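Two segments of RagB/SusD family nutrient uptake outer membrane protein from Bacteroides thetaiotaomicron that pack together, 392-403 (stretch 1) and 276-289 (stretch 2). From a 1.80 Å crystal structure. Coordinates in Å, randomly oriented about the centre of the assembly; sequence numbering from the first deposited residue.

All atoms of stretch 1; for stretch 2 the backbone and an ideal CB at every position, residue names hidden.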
ATOM      1  N   SER A 392      14.009 -18.517   1.226  1.00 38.50           N
ATOM      2  CA  SER A 392      14.107 -17.548   2.349  1.00 38.54           C
ATOM      3  C   SER A 392      13.792 -16.136   1.832  1.00 36.76           C
ATOM      4  O   SER A 392      13.150 -15.344   2.597  1.00 39.55           O
ATOM      5  CB  SER A 392      15.460 -17.615   3.039  1.00 38.60           C
ATOM      6  OG  SER A 392      16.482 -17.025   2.241  1.00 39.95           O
ATOM      7  N   GLU A 393      14.126 -15.865   0.563  1.00 32.21           N
ATOM      8  CA  GLU A 393      14.043 -14.515  -0.040  1.00 33.41           C
ATOM      9  C   GLU A 393      12.581 -14.111  -0.243  1.00 30.96           C
ATOM     10  O   GLU A 393      12.301 -12.906  -0.285  1.00 30.10           O
ATOM     11  CB  GLU A 393      14.802 -14.479  -1.376  1.00 40.19           C
ATOM     12  CG  GLU A 393      16.273 -14.858  -1.251  1.00 45.96           C
ATOM     13  CD  GLU A 393      17.152 -14.436  -2.418  1.00 55.47           C
ATOM     14  OE1 GLU A 393      16.642 -14.419  -3.581  1.00 50.45           O
ATOM     15  OE2 GLU A 393      18.347 -14.111  -2.175  1.00 63.33           O
ATOM     16  N   LEU A 394      11.672 -15.067  -0.434  1.00 25.51           N
ATOM     17  CA  LEU A 394      10.269 -14.756  -0.789  1.00 27.83           C
ATOM     18  C   LEU A 394       9.339 -15.008   0.397  1.00 25.80           C
ATOM     19  O   LEU A 394       8.095 -14.867   0.203  1.00 27.54           O
ATOM     20  CB  LEU A 394       9.866 -15.635  -1.986  1.00 31.68           C
ATOM     21  CG  LEU A 394      10.702 -15.428  -3.258  1.00 32.63           C
ATOM     22  CD1 LEU A 394      10.307 -16.408  -4.363  1.00 35.94           C
ATOM     23  CD2 LEU A 394      10.604 -14.005  -3.789  1.00 33.38           C
ATOM     24  N   ASN A 395       9.858 -15.367   1.562  1.00 25.34           N
ATOM     25  CA  ASN A 395       8.945 -15.828   2.645  1.00 25.32           C
ATOM     26  C   ASN A 395       9.108 -15.024   3.920  1.00 22.90           C
ATOM     27  O   ASN A 395       9.113 -15.650   4.985  1.00 23.41           O
ATOM     28  CB  ASN A 395       9.053 -17.329   2.931  1.00 27.44           C
ATOM     29  CG  ASN A 395       8.345 -18.093   1.846  1.00 31.38           C
ATOM     30  OD1 ASN A 395       7.121 -17.961   1.683  1.00 30.36           O
ATOM     31  ND2 ASN A 395       9.132 -18.798   1.038  1.00 34.11           N
ATOM     32  N   TRP A 396       9.205 -13.696   3.827  1.00 20.35           N
ATOM     33  CA  TRP A 396       9.180 -12.842   5.044  1.00 17.26           C
ATOM     34  C   TRP A 396       7.740 -12.788   5.595  1.00 17.29           C
ATOM     35  O   TRP A 396       6.818 -12.814   4.821  1.00 15.95           O
ATOM     36  CB  TRP A 396       9.700 -11.449   4.704  1.00 17.06           C
ATOM     37  CG  TRP A 396      11.130 -11.488   4.312  1.00 16.49           C
ATOM     38  CD1 TRP A 396      11.637 -11.492   3.038  1.00 16.34           C
ATOM     39  CD2 TRP A 396      12.243 -11.593   5.207  1.00 17.29           C
ATOM     40  NE1 TRP A 396      12.996 -11.558   3.105  1.00 16.81           N
ATOM     41  CE2 TRP A 396      13.396 -11.660   4.412  1.00 15.41           C
ATOM     42  CE3 TRP A 396      12.380 -11.609   6.608  1.00 17.64           C
ATOM     43  CZ2 TRP A 396      14.667 -11.760   4.966  1.00 18.63           C
ATOM     44  CZ3 TRP A 396      13.641 -11.703   7.147  1.00 17.59           C
ATOM     45  CH2 TRP A 396      14.765 -11.782   6.341  1.00 18.78           C
ATOM     46  N   ASN A 397       7.600 -12.705   6.918  1.00 18.12           N
ATOM     47  CA  ASN A 397       6.300 -12.732   7.620  1.00 18.70           C
ATOM     48  C   ASN A 397       5.698 -11.307   7.702  1.00 19.27           C
ATOM     49  O   ASN A 397       4.550 -11.201   8.164  1.00 21.85           O
ATOM     50  CB  ASN A 397       6.457 -13.357   9.020  1.00 20.19           C
ATOM     51  CG  ASN A 397       7.271 -12.534   9.996  1.00 23.05           C
ATOM     52  OD1 ASN A 397       7.486 -11.332   9.808  1.00 25.12           O
ATOM     53  ND2 ASN A 397       7.762 -13.169  11.065  1.00 26.06           N
ATOM     54  N   ASN A 398       6.353 -10.258   7.203  1.00 16.97           N
ATOM     55  CA  ASN A 398       5.836  -8.867   7.390  1.00 16.19           C
ATOM     56  C   ASN A 398       4.499  -8.657   6.682  1.00 15.18           C
ATOM     57  O   ASN A 398       4.456  -8.529   5.416  1.00 15.44           O
ATOM     58  CB  ASN A 398       6.814  -7.807   6.876  1.00 16.04           C
ATOM     59  CG  ASN A 398       8.198  -7.940   7.449  1.00 16.75           C
ATOM     60  OD1 ASN A 398       8.876  -8.953   7.207  1.00 15.32           O
ATOM     61  ND2 ASN A 398       8.595  -6.928   8.217  1.00 16.05           N
ATOM     62  N   ASN A 399       3.401  -8.522   7.411  1.00 14.19           N
ATOM     63  CA  ASN A 399       2.153  -8.079   6.757  1.00 13.96           C
ATOM     64  C   ASN A 399       2.320  -6.686   6.116  1.00 13.86           C
ATOM     65  O   ASN A 399       3.081  -5.839   6.609  1.00 12.78           O
ATOM     66  CB  ASN A 399       1.002  -7.998   7.763  1.00 14.29           C
ATOM     67  CG  ASN A 399       0.495  -9.333   8.253  1.00 15.85           C
ATOM     68  OD1 ASN A 399       1.033 -10.401   7.911  1.00 16.37           O
ATOM     69  ND2 ASN A 399      -0.548  -9.255   9.076  1.00 13.52           N
ATOM     70  N   LEU A 400       1.608  -6.418   5.024  1.00 14.07           N
ATOM     71  CA  LEU A 400       1.598  -5.070   4.392  1.00 13.76           C
ATOM     72  C   LEU A 400       0.476  -4.280   5.049  1.00 13.78           C
ATOM     73  O   LEU A 400      -0.700  -4.658   4.890  1.00 14.51           O
ATOM     74  CB  LEU A 400       1.463  -5.176   2.863  1.00 13.62           C
ATOM     75  CG  LEU A 400       1.520  -3.819   2.189  1.00 16.25           C
ATOM     76  CD1 LEU A 400       2.891  -3.173   2.357  1.00 16.90           C
ATOM     77  CD2 LEU A 400       1.142  -3.947   0.711  1.00 16.92           C
ATOM     78  N   ARG A 401       0.829  -3.238   5.821  1.00 14.20           N
ATOM     79  CA  ARG A 401      -0.212  -2.398   6.467  1.00 15.16           C
ATOM     80  C   ARG A 401      -0.894  -1.538   5.387  1.00 15.01           C
ATOM     81  O   ARG A 401      -0.224  -0.783   4.705  1.00 17.07           O
ATOM     82  CB  ARG A 401       0.409  -1.554   7.570  1.00 16.19           C
ATOM     83  CG  ARG A 401       0.645  -2.318   8.872  1.00 15.57           C
ATOM     84  CD  ARG A 401       1.719  -3.400   8.758  1.00 14.92           C
ATOM     85  NE  ARG A 401       2.146  -3.805  10.108  1.00 15.55           N
ATOM     86  CZ  ARG A 401       3.002  -4.792  10.366  1.00 15.05           C
ATOM     87  NH1 ARG A 401       3.513  -5.520   9.388  1.00 14.17           N
ATOM     88  NH2 ARG A 401       3.311  -5.061  11.618  1.00 15.16           N
ATOM     89  N   ILE A 402      -2.200  -1.608   5.244  1.00 14.34           N
ATOM     90  CA  ILE A 402      -2.954  -0.831   4.223  1.00 16.08           C
ATOM     91  C   ILE A 402      -3.591   0.405   4.876  1.00 17.41           C
ATOM     92  O   ILE A 402      -3.248   1.524   4.457  1.00 17.38           O
ATOM     93  CB  ILE A 402      -3.997  -1.743   3.527  1.00 15.13           C
ATOM     94  CG1 ILE A 402      -3.356  -2.986   2.902  1.00 16.36           C
ATOM     95  CG2 ILE A 402      -4.789  -0.941   2.514  1.00 16.60           C
ATOM     96  CD1 ILE A 402      -2.254  -2.666   1.890  1.00 17.80           C
ATOM     97  N   TYR A 403      -4.421   0.205   5.923  1.00 15.40           N
ATOM     98  CA  TYR A 403      -5.134   1.287   6.649  1.00 16.00           C
ATOM     99  C   TYR A 403      -4.817   1.212   8.140  1.00 15.68           C
ATOM    100  O   TYR A 403      -5.008   0.130   8.791  1.00 15.68           O
ATOM    101  CB  TYR A 403      -6.644   1.220   6.460  1.00 16.20           C
ATOM    102  CG  TYR A 403      -7.043   1.364   5.030  1.00 16.33           C
ATOM    103  CD1 TYR A 403      -6.652   2.471   4.286  1.00 15.73           C
ATOM    104  CD2 TYR A 403      -7.901   0.443   4.441  1.00 17.67           C
ATOM    105  CE1 TYR A 403      -7.038   2.622   2.952  1.00 17.72           C
ATOM    106  CE2 TYR A 403      -8.305   0.607   3.127  1.00 17.21           C
ATOM    107  CZ  TYR A 403      -7.902   1.708   2.390  1.00 18.86           C
ATOM    108  OH  TYR A 403      -8.268   1.781   1.067  1.00 21.32           O
ATOM    109  N   UNK A 276      -4.819  -4.930   6.809  1.00 15.57           N
ATOM    110  CA  UNK A 276      -3.480  -5.444   6.380  1.00 15.36           C
ATOM    111  C   UNK A 276      -3.698  -6.530   5.341  1.00 17.22           C
ATOM    112  O   UNK A 276      -4.759  -7.166   5.326  1.00 17.75           O
ATOM    113  CB  UNK A 276      -2.675  -5.991   7.561  1.00 15.36           C
ATOM    114  N   UNK A 277      -2.677  -6.724   4.517  1.00 17.05           N
ATOM    115  CA  UNK A 277      -2.540  -7.920   3.682  1.00 16.99           C
ATOM    116  C   UNK A 277      -1.632  -8.884   4.428  1.00 16.28           C
ATOM    117  O   UNK A 277      -0.478  -8.523   4.734  1.00 16.77           O
ATOM    118  CB  UNK A 277      -1.983  -7.588   2.296  1.00 16.99           C
ATOM    119  N   UNK A 278      -2.155 -10.074   4.703  1.00 18.61           N
ATOM    120  CA  UNK A 278      -1.475 -11.107   5.534  1.00 18.06           C
ATOM    121  C   UNK A 278      -0.360 -11.757   4.743  1.00 18.30           C
ATOM    122  O   UNK A 278      -0.617 -12.184   3.606  1.00 19.05           O
ATOM    123  CB  UNK A 278      -2.463 -12.174   6.010  1.00 18.06           C
ATOM    124  N   UNK A 279       0.789 -11.888   5.379  1.00 16.66           N
ATOM    125  CA  UNK A 279       1.939 -12.707   4.933  1.00 19.38           C
ATOM    126  C   UNK A 279       2.442 -13.516   6.108  1.00 22.77           C
ATOM    127  O   UNK A 279       2.311 -12.991   7.224  1.00 21.33           O
ATOM    128  CB  UNK A 279       3.062 -11.839   4.361  1.00 19.38           C
ATOM    129  N   UNK A 280       2.957 -14.735   5.881  1.00 24.33           N
ATOM    130  CA  UNK A 280       3.500 -15.560   7.004  1.00 28.15           C
ATOM    131  C   UNK A 280       4.829 -16.219   6.600  1.00 27.31           C
ATOM    132  O   UNK A 280       5.008 -16.526   5.417  1.00 29.59           O
ATOM    133  CB  UNK A 280       2.495 -16.637   7.417  1.00 28.15           C
ATOM    134  N   UNK A 281       5.709 -16.479   7.565  1.00 27.19           N
ATOM    135  CA  UNK A 281       6.890 -17.357   7.311  1.00 30.52           C
ATOM    136  C   UNK A 281       6.616 -18.788   7.811  1.00 31.34           C
ATOM    137  O   UNK A 281       7.348 -19.660   7.376  1.00 29.16           O
ATOM    138  CB  UNK A 281       8.136 -16.797   7.999  1.00 30.52           C
ATOM    139  N   UNK A 282       5.696 -18.992   8.761  1.00 38.02           N
ATOM    140  CA  UNK A 282       5.496 -20.296   9.462  1.00 41.69           C
ATOM    141  C   UNK A 282       5.098 -21.369   8.429  1.00 41.30           C
ATOM    142  O   UNK A 282       3.965 -21.296   7.940  1.00 36.80           O
ATOM    143  CB  UNK A 282       4.423 -20.179  10.547  1.00 41.69           C
ATOM    144  N   UNK A 283       6.010 -22.317   8.121  1.00 43.66           N
ATOM    145  CA  UNK A 283       5.867 -23.382   7.076  1.00 45.56           C
ATOM    146  C   UNK A 283       5.485 -22.753   5.714  1.00 45.62           C
ATOM    147  O   UNK A 283       4.732 -23.391   4.917  1.00 38.75           O
ATOM    148  CB  UNK A 283       4.807 -24.404   7.491  1.00 45.56           C
ATOM    149  N   UNK A 284       5.970 -21.537   5.420  1.00 40.37           N
ATOM    150  CA  UNK A 284       5.626 -20.804   4.172  1.00 38.53           C
ATOM    151  C   UNK A 284       6.458 -21.400   3.019  1.00 40.56           C
ATOM    152  O   UNK A 284       7.670 -21.716   3.245  1.00 38.21           O
ATOM    153  CB  UNK A 284       5.893 -19.304   4.315  1.00 38.53           C
ATOM    154  N   UNK A 285       5.843 -21.589   1.837  1.00 39.77           N
ATOM    155  CA  UNK A 285       6.503 -22.298   0.697  1.00 41.09           C
ATOM    156  C   UNK A 285       6.380 -21.471  -0.601  1.00 41.64           C
ATOM    157  O   UNK A 285       6.417 -22.068  -1.700  1.00 41.07           O
ATOM    158  CB  UNK A 285       5.881 -23.680   0.491  1.00 41.09           C
ATOM    159  N   UNK A 286       6.286 -20.132  -0.509  1.00 36.68           N
ATOM    160  CA  UNK A 286       6.338 -19.256  -1.710  1.00 33.81           C
ATOM    161  C   UNK A 286       7.746 -19.433  -2.312  1.00 36.88           C
ATOM    162  O   UNK A 286       8.731 -19.575  -1.534  1.00 34.05           O
ATOM    163  CB  UNK A 286       6.056 -17.792  -1.365  1.00 33.81           C
ATOM    164  N   UNK A 287       7.832 -19.457  -3.644  1.00 36.27           N
ATOM    165  CA  UNK A 287       9.070 -19.847  -4.373  1.00 38.11           C
ATOM    166  C   UNK A 287       9.113 -19.128  -5.721  1.00 35.56           C
ATOM    167  O   UNK A 287       8.058 -18.607  -6.168  1.00 29.66           O
ATOM    168  CB  UNK A 287       9.136 -21.362  -4.580  1.00 38.11           C
ATOM    169  N   UNK A 288      10.284 -19.170  -6.366  1.00 35.19           N
ATOM    170  CA  UNK A 288      10.501 -18.585  -7.720  1.00 38.64           C
ATOM    171  C   UNK A 288       9.417 -19.111  -8.657  1.00 38.78           C
ATOM    172  O   UNK A 288       8.786 -18.288  -9.366  1.00 38.33           O
ATOM    173  CB  UNK A 288      11.889 -18.928  -8.264  1.00 38.64           C
ATOM    174  N   UNK A 289       9.205 -20.434  -8.601  1.00 41.67           N
ATOM    175  CA  UNK A 289       8.248 -21.190  -9.425  1.00 44.46           C
ATOM    176  C   UNK A 289       6.840 -21.228  -8.839  1.00 47.35           C
ATOM    177  O   UNK A 289       5.947 -21.580  -9.614  1.00 45.61           O
ATOM    178  CB  UNK A 289       8.750 -22.623  -9.614  1.00 44.46           C
TER

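The visible frame is a short antiparallel pairing: position 277 receives the carbonyl of Leu400 at its N (N to Leu400 O, 2.9 Å) and returns its own O to Leu400 N at 3.0 Å. Position 276, the non-hydrogen-bonded partner of Arg401, therefore sends its CB to the face of the sheet that carries the Arg401 side chain. Its ideal CB lies 4.2 Å from Asn399 ND2, so an amide donor is near, and the positive charge of Arg401 lies on the same face. Glu or Asp could answer both, Asn or Gln the amide alone. The residue is Glu276: OE1 accepts from Asn399 ND2 at 2.9 Å and lies over one face of the guanidinium, 4.1 Å from Arg401 NE, opposite charges beyond a salt bridge, with no N-H pointing at the oxygen. Water 1 bridges the pair, its O 2.9 Å from Glu276 OE2 and 2.9 Å from Arg401 NE, from which it accepts.

Position 277 turns to the other face, where Leu400 and the end of Ile402 offer carbon. Extended angles favour beta-branched Val or Ile, and the apolar neighbours would also accept Leu. Ile277 fits, its CB 4.2 Å from Leu400 CB and its CD1 3.8 Å from Ile402 CD1.

At 278 the CB points away, and many polar residues would serve; Asn278 brings its OD1 to 3.3 Å from Asn399 ND2, at an angle too poor for a hydrogen bond.

At 279 the backbone N donates to Asn399 OD1 (2.9 Å, nearly linear), a bond open to any residue but Pro. CB points toward stretch 1 amid the carbonyls of Trp396, Asn397 and Asn398, and the Leu400 side chain lies beyond. A long group, aromatic or aliphatic, could pass the carbonyls to reach it. Tyr279 does so, its CE2 4.2 Å from Leu400 CB, with Leu400 N at the ring edge.

Position 280 points away, so most polar or charged residues would suit; it is Lys280. At 281, CB lies sideways, 3.4 Å from Asn395 O, so a compact side chain seems prudent. Asp281 accepts at its backbone O from the N of 284, closing a type II turn.

Positions 282 and 283 meet nothing of stretch 1. The positive phi at 283 favours Gly or Asn; the residues are Asp282 and Asn283.

At 284 the ideal CB is only 3.2 Å from Asn395 OD1, which argues for something small. Ala284 obliges. Position 285 points away, and Val285 is there.

Position 286 is pinned by its backbone: N donates to Asn395 OD1 (3.2 Å), and O accepts from Asn395 ND2 (2.7 Å). CB points toward stretch 1 beside Leu394, where a long aliphatic stem would fit. Arg286 runs extended, its CD 3.5 Å from Leu394 O.

At 287 CB points away, leaving a wide choice; Asp287 OD1 weakly accepts from the N of 288. There CB starts sideways, but Leu394 CD1 is within reach, inviting a large apolar group. Trp288 lays its six-membered ring under Leu394 CD1, 3.8 Å from the centroid, while Glu393 OE1 approaches the ring edge at CH2 (2.9 Å). Position 289 has room for a side chain; Gly289 has none.

Stretch 2 276-289: EINYKDDNAVRDWG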
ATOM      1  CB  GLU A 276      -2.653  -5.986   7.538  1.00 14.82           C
ATOM      2  CG  GLU A 276      -2.713  -5.102   8.759  1.00 17.16           C
ATOM      3  CD  GLU A 276      -1.770  -5.499   9.889  1.00 19.02           C
ATOM      4  OE1 GLU A 276      -0.985  -6.462   9.727  1.00 18.14           O
ATOM      5  OE2 GLU A 276      -1.821  -4.822  10.921  1.00 16.62           O
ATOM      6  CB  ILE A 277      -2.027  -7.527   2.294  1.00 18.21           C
ATOM      7  CG1 ILE A 277      -3.073  -6.635   1.617  1.00 19.11           C
ATOM      8  CG2 ILE A 277      -1.700  -8.798   1.512  1.00 17.29           C
ATOM      9  CD1 ILE A 277      -2.641  -6.082   0.277  1.00 21.76           C
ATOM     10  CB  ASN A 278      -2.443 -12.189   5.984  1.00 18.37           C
ATOM     11  CG  ASN A 278      -3.442 -11.660   6.982  1.00 21.06           C
ATOM     12  OD1 ASN A 278      -3.150 -10.699   7.666  1.00 22.77           O
ATOM     13  ND2 ASN A 278      -4.646 -12.207   6.985  1.00 19.02           N
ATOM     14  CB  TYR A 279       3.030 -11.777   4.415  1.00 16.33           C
ATOM     15  CG  TYR A 279       2.715 -11.120   3.096  1.00 16.59           C
ATOM     16  CD1 TYR A 279       2.695 -11.876   1.935  1.00 18.21           C
ATOM     17  CD2 TYR A 279       2.489  -9.752   2.988  1.00 18.32           C
ATOM     18  CE1 TYR A 279       2.527 -11.283   0.701  1.00 18.27           C
ATOM     19  CE2 TYR A 279       2.253  -9.145   1.760  1.00 18.10           C
ATOM     20  CZ  TYR A 279       2.288  -9.923   0.615  1.00 19.04           C
ATOM     21  OH  TYR A 279       2.112  -9.367  -0.610  1.00 19.37           O
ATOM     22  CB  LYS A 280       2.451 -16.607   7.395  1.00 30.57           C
ATOM     23  CG  LYS A 280       2.211 -17.628   6.301  1.00 35.98           C
ATOM     24  CD  LYS A 280       1.570 -18.929   6.732  1.00 41.90           C
ATOM     25  CE  LYS A 280       1.900 -20.059   5.771  1.00 42.45           C
ATOM     26  NZ  LYS A 280       0.967 -21.189   5.947  1.00 49.37           N
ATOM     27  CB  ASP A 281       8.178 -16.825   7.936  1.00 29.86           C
ATOM     28  CG  ASP A 281       8.231 -16.871   9.451  1.00 32.02           C
ATOM     29  OD1 ASP A 281       7.174 -16.605  10.068  1.00 33.81           O
ATOM     30  OD2 ASP A 281       9.335 -17.166   9.998  1.00 34.89           O
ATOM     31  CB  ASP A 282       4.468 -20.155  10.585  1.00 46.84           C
ATOM     32  CG  ASP A 282       4.356 -21.372  11.495  1.00 57.39           C
ATOM     33  OD1 ASP A 282       5.319 -22.171  11.549  1.00 62.55           O
ATOM     34  OD2 ASP A 282       3.306 -21.507  12.157  1.00 61.92           O
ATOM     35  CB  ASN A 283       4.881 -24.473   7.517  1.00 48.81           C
ATOM     36  CG  ASN A 283       5.310 -25.189   8.784  1.00 56.04           C
ATOM     37  OD1 ASN A 283       4.490 -25.416   9.677  1.00 55.54           O
ATOM     38  ND2 ASN A 283       6.587 -25.539   8.879  1.00 51.35           N
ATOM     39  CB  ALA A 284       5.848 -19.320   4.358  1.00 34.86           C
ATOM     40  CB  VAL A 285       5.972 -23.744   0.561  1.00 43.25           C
ATOM     41  CG1 VAL A 285       6.327 -24.569   1.784  1.00 41.84           C
ATOM     42  CG2 VAL A 285       4.472 -23.797   0.309  1.00 42.80           C
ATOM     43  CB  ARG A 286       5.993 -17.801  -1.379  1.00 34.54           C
ATOM     44  CG  ARG A 286       5.804 -16.929  -2.609  1.00 33.11           C
ATOM     45  CD  ARG A 286       5.634 -15.463  -2.274  1.00 30.41           C
ATOM     46  NE  ARG A 286       4.969 -14.685  -3.333  1.00 27.54           N
ATOM     47  CZ  ARG A 286       4.469 -13.456  -3.172  1.00 27.98           C
ATOM     48  NH1 ARG A 286       4.580 -12.855  -1.991  1.00 26.28           N
ATOM     49  NH2 ARG A 286       3.841 -12.848  -4.168  1.00 24.81           N
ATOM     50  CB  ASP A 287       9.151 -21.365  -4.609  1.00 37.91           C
ATOM     51  CG  ASP A 287      10.559 -21.934  -4.524  1.00 42.93           C
ATOM     52  OD1 ASP A 287      11.527 -21.149  -4.372  1.00 45.22           O
ATOM     53  OD2 ASP A 287      10.677 -23.174  -4.585  1.00 47.45           O
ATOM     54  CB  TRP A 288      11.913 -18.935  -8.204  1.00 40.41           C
ATOM     55  CG  TRP A 288      12.914 -18.668  -7.126  1.00 40.81           C
ATOM     56  CD1 TRP A 288      13.596 -19.589  -6.379  1.00 41.80           C
ATOM     57  CD2 TRP A 288      13.248 -17.370  -6.591  1.00 37.81           C
ATOM     58  NE1 TRP A 288      14.378 -18.950  -5.452  1.00 44.78           N
ATOM     59  CE2 TRP A 288      14.199 -17.589  -5.567  1.00 41.45           C
ATOM     60  CE3 TRP A 288      12.887 -16.052  -6.919  1.00 41.04           C
ATOM     61  CZ2 TRP A 288      14.772 -16.531  -4.855  1.00 40.21           C
ATOM     62  CZ3 TRP A 288      13.443 -15.010  -6.204  1.00 37.78           C
ATOM     63  CH2 TRP A 288      14.381 -15.251  -5.197  1.00 40.75           C
TER
HETATM   64  O   HOH W   1       0.194  -3.170  12.186  1.00 18.05           O
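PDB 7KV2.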